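Galactokinase (Bifidobacterium longum subsp. infantis ATCC 15697 = JCM 1222 = DSM 20088, PDB 6TEQ) probably catalyses the ATP-dependent phosphorylation of galactose as a GHMP-family galactokinase, and binds 2-deoxy-2-fluoro-galactose in its sugar pocket. Local coordinates at residues V4-P9 with P401-P405; P31-W35 with L151-V156; N229-V235 with I373-K379. All coordinates share one frame; numbering follows the deposited sequence. Where two conformers were deposited one is given.

Interaction 1 (V4-P9 with P401-P405); sequences VEFIEP and PRALP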
loop_
_atom_site.group_PDB
_atom_site.type_symbol
_atom_site.label_atom_id
_atom_site.label_comp_id
_atom_site.label_asym_id
_atom_site.label_seq_id
_atom_site.Cartn_x
_atom_site.Cartn_y
_atom_site.Cartn_z
ATOM N N VAL A 4 -11.002 -9.685 20.509
ATOM C CA VAL A 4 -10.150 -9.073 19.459
ATOM C C VAL A 4 -10.772 -7.721 19.087
ATOM O O VAL A 4 -12.023 -7.596 18.983
ATOM C CB VAL A 4 -9.981 -10.000 18.234
ATOM C CG1 VAL A 4 -11.276 -10.258 17.492
ATOM C CG2 VAL A 4 -8.891 -9.456 17.324
ATOM N N GLU A 5 -9.941 -6.714 18.982
ATOM C CA GLU A 5 -10.325 -5.336 18.597
ATOM C C GLU A 5 -10.478 -5.221 17.082
ATOM O O GLU A 5 -9.526 -5.597 16.378
ATOM C CB GLU A 5 -9.295 -4.320 19.083
ATOM C CG GLU A 5 -9.613 -2.871 18.814
ATOM C CD GLU A 5 -8.532 -1.873 19.231
ATOM O OE1 GLU A 5 -8.884 -0.685 19.373
ATOM O OE2 GLU A 5 -7.327 -2.288 19.376
ATOM N N PHE A 6 -11.544 -4.547 16.639
ATOM C CA PHE A 6 -11.711 -4.048 15.252
ATOM C C PHE A 6 -11.483 -2.534 15.304
ATOM O O PHE A 6 -12.074 -1.823 16.135
ATOM C CB PHE A 6 -13.068 -4.414 14.650
ATOM C CG PHE A 6 -13.131 -5.814 14.084
ATOM C CD1 PHE A 6 -13.036 -6.920 14.927
ATOM C CD2 PHE A 6 -13.211 -6.033 12.706
ATOM C CE1 PHE A 6 -13.081 -8.209 14.420
ATOM C CE2 PHE A 6 -13.257 -7.321 12.197
ATOM C CZ PHE A 6 -13.177 -8.412 13.054
ATOM N N ILE A 7 -10.555 -2.073 14.462
ATOM C CA ILE A 7 -10.118 -0.653 14.334
ATOM C C ILE A 7 -11.008 -0.013 13.279
ATOM O O ILE A 7 -10.812 -0.323 12.096
ATOM C CB ILE A 7 -8.646 -0.569 13.894
ATOM C CG1 ILE A 7 -7.741 -1.257 14.913
ATOM C CG2 ILE A 7 -8.225 0.868 13.646
ATOM C CD1 ILE A 7 -8.006 -0.784 16.310
ATOM N N GLU A 8 -11.952 0.826 13.691
ATOM C CA GLU A 8 -12.999 1.383 12.806
ATOM C C GLU A 8 -12.406 2.537 11.995
ATOM O O GLU A 8 -11.490 3.230 12.445
ATOM C CB GLU A 8 -14.208 1.804 13.631
ATOM C CG GLU A 8 -14.975 0.634 14.226
ATOM C CD GLU A 8 -15.514 -0.335 13.186
ATOM O OE1 GLU A 8 -15.428 -1.577 13.378
ATOM O OE2 GLU A 8 -15.971 0.154 12.151
ATOM N N PRO A 9 -12.886 2.811 10.765
ATOM C CA PRO A 9 -12.372 3.979 10.071
ATOM C C PRO A 9 -13.062 5.236 10.625
ATOM O O PRO A 9 -14.204 5.248 11.014
ATOM C CB PRO A 9 -12.810 3.783 8.614
ATOM C CG PRO A 9 -14.006 2.880 8.732
ATOM C CD PRO A 9 -13.751 1.982 9.930
ATOM N N PRO A 401 -3.443 -9.681 17.981
ATOM C CA PRO A 401 -3.694 -9.015 16.708
ATOM C C PRO A 401 -4.830 -8.010 16.867
ATOM O O PRO A 401 -5.570 -8.025 17.884
ATOM C CB PRO A 401 -4.048 -10.198 15.807
ATOM C CG PRO A 401 -4.784 -11.115 16.722
ATOM C CD PRO A 401 -4.102 -10.991 18.060
ATOM N N ARG A 402 -5.085 -7.290 15.767
ATOM C CA ARG A 402 -6.306 -6.451 15.688
ATOM C C ARG A 402 -6.830 -6.577 14.273
ATOM O O ARG A 402 -6.035 -6.832 13.348
ATOM C CB ARG A 402 -6.024 -5.020 16.104
ATOM C CG ARG A 402 -5.019 -4.333 15.225
ATOM C CD ARG A 402 -4.502 -3.033 15.874
ATOM N NE ARG A 402 -3.402 -2.545 15.119
ATOM C CZ ARG A 402 -2.661 -1.528 15.492
ATOM N NH1 ARG A 402 -3.042 -0.818 16.551
ATOM N NH2 ARG A 402 -1.606 -1.204 14.766
ATOM N N ALA A 403 -8.090 -6.326 14.083
ATOM C CA ALA A 403 -8.726 -6.478 12.787
ATOM C C ALA A 403 -9.304 -5.148 12.356
ATOM O O ALA A 403 -9.351 -4.197 13.098
ATOM C CB ALA A 403 -9.772 -7.574 12.868
ATOM N N LEU A 404 -9.624 -5.065 11.076
ATOM C CA LEU A 404 -10.197 -3.831 10.497
ATOM C C LEU A 404 -11.307 -4.285 9.569
ATOM O O LEU A 404 -11.091 -5.220 8.796
ATOM C CB LEU A 404 -9.157 -3.101 9.622
ATOM C CG LEU A 404 -7.915 -2.416 10.151
ATOM C CD1 LEU A 404 -6.918 -3.454 10.536
ATOM C CD2 LEU A 404 -7.342 -1.550 9.006
ATOM N N PRO A 405 -12.461 -3.583 9.532
ATOM C CA PRO A 405 -13.413 -3.761 8.453
ATOM C C PRO A 405 -12.756 -3.316 7.152
ATOM O O PRO A 405 -11.895 -2.423 7.164
ATOM C CB PRO A 405 -14.573 -2.863 8.817
ATOM C CG PRO A 405 -13.933 -1.787 9.650
ATOM C CD PRO A 405 -12.834 -2.493 10.429
HETATM O O HOH W 1 -7.031 -6.861 19.668
HETATM O O HOH W 2 -5.043 -0.971 18.539
#
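Two backbone hydrogen bonds join V4-P9 to P401-P405. A403 N gives its hydrogen to E5 O over 2.8 Å; I7 N donates to A403 O, also 2.8 Å. A403 thus bonds through N and O to the residues before and after F6, as in a parallel bridge, and F6 CA adds a CA-H...O contact to A403 O at 3.2 Å.

Aromatic packing follows from that register. F6 and A403 send their side chains to the same face of the sheet. With F6 CG anti to the carbonyl carbon (chi1 -82°), the ring lies beneath the methyl A403 CB, which sits 3.5 Å from the centroid of F6 and 11° off the normal, a CH-pi contact. P405 N lies at the ring edge, near its plane, and the ring also stacks with H383 of helix 382-396. The short, weakly bonded strand 5-6 is one of the two outermost strands of the five-stranded mixed sheet within this chain, beside strand 402-404.

Among the aliphatic contacts, I7 CG1, in the conformer given, lies 3.8 Å from R402 CD, and P9 CD meets P405 CG at 3.8 Å.

Water and charge complete the contact. One water accepts from E5 N and donates to P401 O; a second links E5 OE2 to R402 NH1, in the guanidinium plane. The salt bridge of R402 NE goes instead to D236, and the R402 side chain lies about 6 Å from that of G136, an ADP-binding residue.

Interaction 2 (P31-W35 with L151-V156); sequences PEGVW and LALDDV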
loop_
_atom_site.group_PDB
_atom_site.type_symbol
_atom_site.label_atom_id
_atom_site.label_comp_id
_atom_site.label_asym_id
_atom_site.label_seq_id
_atom_site.Cartn_x
_atom_site.Cartn_y
_atom_site.Cartn_z
ATOM N N PRO A 31 -6.776 26.099 8.993
ATOM C CA PRO A 31 -6.118 25.571 7.805
ATOM C C PRO A 31 -6.908 26.028 6.580
ATOM O O PRO A 31 -8.093 26.447 6.707
ATOM C CB PRO A 31 -6.290 24.067 7.939
ATOM C CG PRO A 31 -7.537 23.910 8.774
ATOM C CD PRO A 31 -7.596 25.114 9.691
ATOM N N GLU A 32 -6.260 25.980 5.424
ATOM C CA GLU A 32 -6.936 26.309 4.134
ATOM C C GLU A 32 -7.973 25.237 3.812
ATOM O O GLU A 32 -9.011 25.570 3.261
ATOM C CB GLU A 32 -5.913 26.435 3.011
ATOM C CG GLU A 32 -6.607 26.776 1.706
ATOM C CD GLU A 32 -5.731 27.304 0.600
ATOM O OE1 GLU A 32 -4.621 27.843 0.926
ATOM O OE2 GLU A 32 -6.163 27.132 -0.585
ATOM N N GLY A 33 -7.741 23.972 4.186
ATOM C CA GLY A 33 -8.737 22.915 4.030
ATOM C C GLY A 33 -8.206 21.637 4.689
ATOM O O GLY A 33 -7.120 21.663 5.320
ATOM N N VAL A 34 -8.874 20.540 4.430
ATOM C CA VAL A 34 -8.499 19.196 4.866
ATOM C C VAL A 34 -8.596 18.291 3.651
ATOM O O VAL A 34 -9.638 18.377 2.931
ATOM C CB VAL A 34 -9.375 18.720 6.022
ATOM C CG1 VAL A 34 -9.026 17.326 6.446
ATOM C CG2 VAL A 34 -9.309 19.642 7.248
ATOM N N TRP A 35 -7.515 17.520 3.459
ATOM C CA TRP A 35 -7.485 16.480 2.445
ATOM C C TRP A 35 -7.314 15.130 3.134
ATOM O O TRP A 35 -7.003 15.112 4.311
ATOM C CB TRP A 35 -6.437 16.780 1.405
ATOM C CG TRP A 35 -6.677 18.078 0.676
ATOM C CD1 TRP A 35 -7.120 18.186 -0.600
ATOM C CD2 TRP A 35 -6.454 19.433 1.123
ATOM N NE1 TRP A 35 -7.131 19.496 -0.987
ATOM C CE2 TRP A 35 -6.741 20.283 0.031
ATOM C CE3 TRP A 35 -5.994 20.007 2.315
ATOM C CZ2 TRP A 35 -6.719 21.682 0.130
ATOM C CZ3 TRP A 35 -5.841 21.367 2.384
ATOM C CH2 TRP A 35 -6.238 22.202 1.312
ATOM N N LEU A 151 -1.798 15.694 -2.537
ATOM C CA LEU A 151 -3.075 16.229 -3.042
ATOM C C LEU A 151 -3.306 17.619 -2.453
ATOM O O LEU A 151 -3.762 18.528 -3.185
ATOM C CB LEU A 151 -4.213 15.285 -2.690
ATOM C CG LEU A 151 -5.500 15.512 -3.463
ATOM C CD1 LEU A 151 -5.379 15.183 -4.952
ATOM C CD2 LEU A 151 -6.611 14.747 -2.816
ATOM N N ALA A 152 -3.038 17.778 -1.167
ATOM C CA ALA A 152 -3.268 19.070 -0.482
ATOM C C ALA A 152 -2.358 20.130 -1.133
ATOM O O ALA A 152 -2.851 21.240 -1.419
ATOM C CB ALA A 152 -3.011 18.946 0.997
ATOM N N LEU A 153 -1.077 19.845 -1.363
ATOM C CA LEU A 153 -0.157 20.820 -1.940
ATOM C C LEU A 153 -0.587 21.174 -3.361
ATOM O O LEU A 153 -0.487 22.341 -3.730
ATOM C CB LEU A 153 1.277 20.283 -1.907
ATOM C CG LEU A 153 1.888 20.244 -0.518
ATOM C CD1 LEU A 153 3.204 19.450 -0.515
ATOM C CD2 LEU A 153 2.101 21.663 0.056
ATOM N N ASP A 154 -0.967 20.186 -4.149
ATOM C CA ASP A 154 -1.427 20.424 -5.530
ATOM C C ASP A 154 -2.585 21.416 -5.492
ATOM O O ASP A 154 -2.657 22.291 -6.354
ATOM C CB ASP A 154 -1.794 19.115 -6.203
ATOM C CG ASP A 154 -2.479 19.293 -7.546
ATOM O OD1 ASP A 154 -1.702 19.437 -8.524
ATOM O OD2 ASP A 154 -3.734 19.452 -7.558
ATOM N N ASP A 155 -3.511 21.203 -4.588
ATOM C CA ASP A 155 -4.699 22.057 -4.463
ATOM C C ASP A 155 -4.277 23.459 -4.066
ATOM O O ASP A 155 -4.662 24.399 -4.835
ATOM C CB ASP A 155 -5.675 21.381 -3.505
ATOM C CG ASP A 155 -7.057 21.974 -3.454
ATOM O OD1 ASP A 155 -7.142 23.181 -3.672
ATOM O OD2 ASP A 155 -7.976 21.288 -3.043
ATOM N N VAL A 156 -3.577 23.632 -2.952
ATOM C CA VAL A 156 -3.397 25.023 -2.405
ATOM C C VAL A 156 -2.518 25.792 -3.364
ATOM O O VAL A 156 -2.643 27.032 -3.362
ATOM C CB VAL A 156 -2.940 25.093 -0.952
ATOM C CG1 VAL A 156 -3.955 24.364 -0.062
ATOM C CG2 VAL A 156 -1.532 24.519 -0.804
HETATM O O HOH W 3 -3.626 28.931 -1.239
HETATM O O HOH W 4 -8.365 24.953 -1.620
#
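Strand 33-42 of the eight-stranded mixed sheet meets the C-terminal end of helix 141-156 here, just after a classic beta bulge in which E32 and G33 both face L68. The short axes of 33-35 and 151-156 approach to 8.8 Å at 142°, and W35 fills much of the gap.

One face of the indole lies against A152: A152 CA stands over the five-membered ring of W35, 3.6 Å from its centroid, in a CH-pi contact, while A152 CB reaches W35 CE3 at 3.4 Å. At the indole edge, W35 NE1 donates to D155 OD2 over 2.9 Å in a bent bond. The oxygen lies in the indole plane, but the donor approaches from above the carboxylate, whose plane is turned 81° from the ring. The indole N-H of the buried W35 is thereby satisfied, and this bond together with the A152 packing probably limits rotation of the ring.

V156 CG1 touches two partners, 3.4 Å from W35 CH2 and 3.5 Å from E32 CD. With CG anti to the backbone N (chi1 -180°), the extended E32 chain lays its carboxylate against this valine. One water donates to E32 OE1 and V156 O; another donates to D155 OD1 and, over a long bond, to E32 OE2.

D155 OD2 also forms a salt bridge with R414. L68 of strand 54-70 packs on A152 and V156, I66 packs on W35, and L153 turns from the contact toward helix 105-116.

Interaction 3 (N229-V235 with I373-K379); sequences NLELLVV and IIALVDK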
loop_
_atom_site.group_PDB
_atom_site.type_symbol
_atom_site.label_atom_id
_atom_site.label_comp_id
_atom_site.label_asym_id
_atom_site.label_seq_id
_atom_site.Cartn_x
_atom_site.Cartn_y
_atom_site.Cartn_z
ATOM N N ASN A 229 -22.072 -12.180 -1.186
ATOM C CA ASN A 229 -22.241 -12.482 0.256
ATOM C C ASN A 229 -20.890 -12.805 0.906
ATOM O O ASN A 229 -20.812 -13.739 1.686
ATOM C CB ASN A 229 -23.264 -13.596 0.487
ATOM C CG ASN A 229 -24.646 -13.175 0.018
ATOM O OD1 ASN A 229 -24.939 -11.991 -0.054
ATOM N ND2 ASN A 229 -25.504 -14.137 -0.291
ATOM N N LEU A 230 -19.916 -11.931 0.655
ATOM C CA LEU A 230 -18.566 -12.099 1.190
ATOM C C LEU A 230 -18.203 -10.941 2.103
ATOM O O LEU A 230 -18.850 -9.833 2.092
ATOM C CB LEU A 230 -17.523 -12.102 0.062
ATOM C CG LEU A 230 -17.658 -13.161 -1.013
ATOM C CD1 LEU A 230 -16.630 -12.934 -2.132
ATOM C CD2 LEU A 230 -17.522 -14.517 -0.372
ATOM N N GLU A 231 -17.109 -11.153 2.804
ATOM C CA GLU A 231 -16.505 -10.180 3.734
ATOM C C GLU A 231 -14.995 -10.354 3.579
ATOM O O GLU A 231 -14.515 -11.508 3.566
ATOM C CB GLU A 231 -17.084 -10.417 5.143
ATOM C CG GLU A 231 -16.225 -9.929 6.306
ATOM C CD GLU A 231 -16.843 -10.173 7.677
ATOM O OE1 GLU A 231 -17.765 -11.041 7.798
ATOM O OE2 GLU A 231 -16.387 -9.525 8.631
ATOM N N LEU A 232 -14.271 -9.251 3.429
ATOM C CA LEU A 232 -12.805 -9.328 3.344
ATOM C C LEU A 232 -12.308 -9.069 4.753
ATOM O O LEU A 232 -12.368 -7.926 5.203
ATOM C CB LEU A 232 -12.250 -8.308 2.366
ATOM C CG LEU A 232 -10.750 -8.403 2.194
ATOM C CD1 LEU A 232 -10.352 -9.643 1.455
ATOM C CD2 LEU A 232 -10.273 -7.152 1.478
ATOM N N LEU A 233 -11.872 -10.127 5.419
ATOM C CA LEU A 233 -11.302 -10.013 6.771
ATOM C C LEU A 233 -9.893 -9.454 6.594
ATOM O O LEU A 233 -9.135 -10.000 5.810
ATOM C CB LEU A 233 -11.286 -11.379 7.466
ATOM C CG LEU A 233 -10.584 -11.387 8.836
ATOM C CD1 LEU A 233 -11.273 -10.438 9.781
ATOM C CD2 LEU A 233 -10.564 -12.770 9.439
ATOM N N VAL A 234 -9.544 -8.453 7.384
ATOM C CA VAL A 234 -8.166 -7.927 7.423
ATOM C C VAL A 234 -7.689 -7.971 8.879
ATOM O O VAL A 234 -8.432 -7.454 9.721
ATOM C CB VAL A 234 -8.105 -6.512 6.849
ATOM C CG1 VAL A 234 -6.681 -5.943 7.020
ATOM C CG2 VAL A 234 -8.568 -6.508 5.430
ATOM N N VAL A 235 -6.565 -8.655 9.137
ATOM C CA VAL A 235 -6.052 -8.792 10.498
ATOM C C VAL A 235 -4.634 -8.290 10.494
ATOM O O VAL A 235 -3.781 -8.860 9.797
ATOM C CB VAL A 235 -6.141 -10.253 11.011
ATOM C CG1 VAL A 235 -5.431 -10.381 12.367
ATOM C CG2 VAL A 235 -7.578 -10.714 11.063
ATOM N N ILE A 373 -2.687 -9.882 7.339
ATOM C CA ILE A 373 -3.275 -10.871 6.437
ATOM C C ILE A 373 -4.638 -10.388 6.016
ATOM O O ILE A 373 -5.310 -9.609 6.695
ATOM C CB ILE A 373 -3.301 -12.304 7.035
ATOM C CG1 ILE A 373 -4.356 -12.506 8.125
ATOM C CG2 ILE A 373 -1.951 -12.748 7.483
ATOM C CD1 ILE A 373 -4.910 -13.856 8.073
ATOM N N ILE A 374 -5.092 -10.965 4.922
ATOM C CA ILE A 374 -6.455 -10.813 4.419
ATOM C C ILE A 374 -7.004 -12.200 4.129
ATOM O O ILE A 374 -6.279 -13.138 3.851
ATOM C CB ILE A 374 -6.498 -9.900 3.199
ATOM C CG1 ILE A 374 -5.890 -10.570 1.982
ATOM C CG2 ILE A 374 -5.868 -8.550 3.539
ATOM C CD1 ILE A 374 -5.884 -9.738 0.725
ATOM N N ALA A 375 -8.313 -12.281 4.195
ATOM C CA ALA A 375 -9.036 -13.510 3.887
ATOM C C ALA A 375 -10.377 -13.184 3.266
ATOM O O ALA A 375 -11.134 -12.303 3.776
ATOM C CB ALA A 375 -9.198 -14.331 5.163
ATOM N N LEU A 376 -10.704 -13.923 2.229
ATOM C CA LEU A 376 -12.042 -13.923 1.633
ATOM C C LEU A 376 -12.808 -14.920 2.477
ATOM O O LEU A 376 -12.464 -16.079 2.467
ATOM C CB LEU A 376 -11.995 -14.321 0.167
ATOM C CG LEU A 376 -11.514 -13.257 -0.779
ATOM C CD1 LEU A 376 -11.280 -13.910 -2.168
ATOM C CD2 LEU A 376 -12.495 -12.095 -0.899
ATOM N N VAL A 377 -13.878 -14.441 3.106
ATOM C CA VAL A 377 -14.708 -15.259 3.983
ATOM C C VAL A 377 -16.171 -14.987 3.665
ATOM O O VAL A 377 -16.491 -13.972 3.058
ATOM C CB VAL A 377 -14.396 -14.981 5.458
ATOM C CG1 VAL A 377 -12.931 -15.095 5.742
ATOM C CG2 VAL A 377 -14.922 -13.643 5.894
ATOM N N ASP A 378 -17.043 -15.874 4.125
ATOM C CA ASP A 378 -18.480 -15.563 3.981
ATOM C C ASP A 378 -18.867 -14.384 4.861
ATOM O O ASP A 378 -18.348 -14.224 5.997
ATOM C CB ASP A 378 -19.367 -16.748 4.289
ATOM C CG ASP A 378 -19.264 -17.847 3.227
ATOM O OD1 ASP A 378 -19.196 -17.511 2.005
ATOM O OD2 ASP A 378 -19.147 -18.984 3.613
ATOM N N LYS A 379 -19.810 -13.607 4.379
ATOM C CA LYS A 379 -20.333 -12.480 5.163
ATOM C C LYS A 379 -20.786 -13.010 6.511
ATOM O O LYS A 379 -21.518 -14.036 6.517
ATOM C CB LYS A 379 -21.542 -11.931 4.448
ATOM C CG LYS A 379 -22.259 -10.750 5.055
ATOM C CD LYS A 379 -23.653 -10.453 4.423
ATOM C CE LYS A 379 -24.460 -11.584 3.771
ATOM N NZ LYS A 379 -25.515 -11.003 2.903
#
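L233 and A375 form a hydrogen-bonded pair at the middle of this ladder: L233 N donates to A375 O at 2.8 Å and A375 N returns a bond to L233 O. The pairs E231-V377 and V235-I373 repeat the exchange to either side. Between them, at the non-hydrogen-bonded pairs, CA-H groups meet carbonyls, closest at I374 CA to L233 O, 3.1 Å.

Side chains separate onto two faces. On one, V234 CG2 and I374 CG2 lie side by side at 3.9 Å, and L232 CD1 meets L376 CD2 at 4.0 Å. With L232 CG anti to the backbone N (chi1 -177°), its tip is carried over the neighbouring strand toward the A375 carbonyl. The other face holds E231, L233, A375, V235, I373 and V377, whose CG2 comes to 3.2 Å from E231 O.

The ladder joins two inner strands of the mixed sheet, 230-236 and 372-378, antiparallel with short axes at 146°; the second belongs to the GHMP kinase C-terminal family region, and the I374 side chain is about 7 Å from that of the galactose-binding E46. The exposed end of the ladder is polar: K379 N donates to N229 O at 2.9 Å, and the lysine chain, bent at chi3 (27°), carries K379 NZ to N229 OD1 in a long, poorly directed bond of 3.2 Å, well above the amide carbonyl plane.

Further out, E231 OE1, in the conformer given, accepts from G380 N and G382 N. Helix 382-396 covers L233, V235 and V377 through I385, A386 and I389; on the opposite face F329 of helix 322-338 packs on I374 and L376.

From the N terminus, interaction 1 opens first, at 4-9, and closes last, at 401-405, so its loop encloses the other two. Within it, interaction 2 closes between 31-35 and 151-156 before interaction 3 opens at 229-235 and closes at 373-379; these two run in series, with nearest atoms about 21 Å apart. Interactions 1 and 3 share the five-stranded sheet and touch where L404 N lies 3.0 Å from V234 O, a probable hydrogen bond, so strands 5-6, 402-404, 230-236 and 372-378 lie side by side in that order across the sheet. Interaction 2 ties helix 141-156 to the eight-stranded sheet, its centre about 29 Å from that of interaction 1.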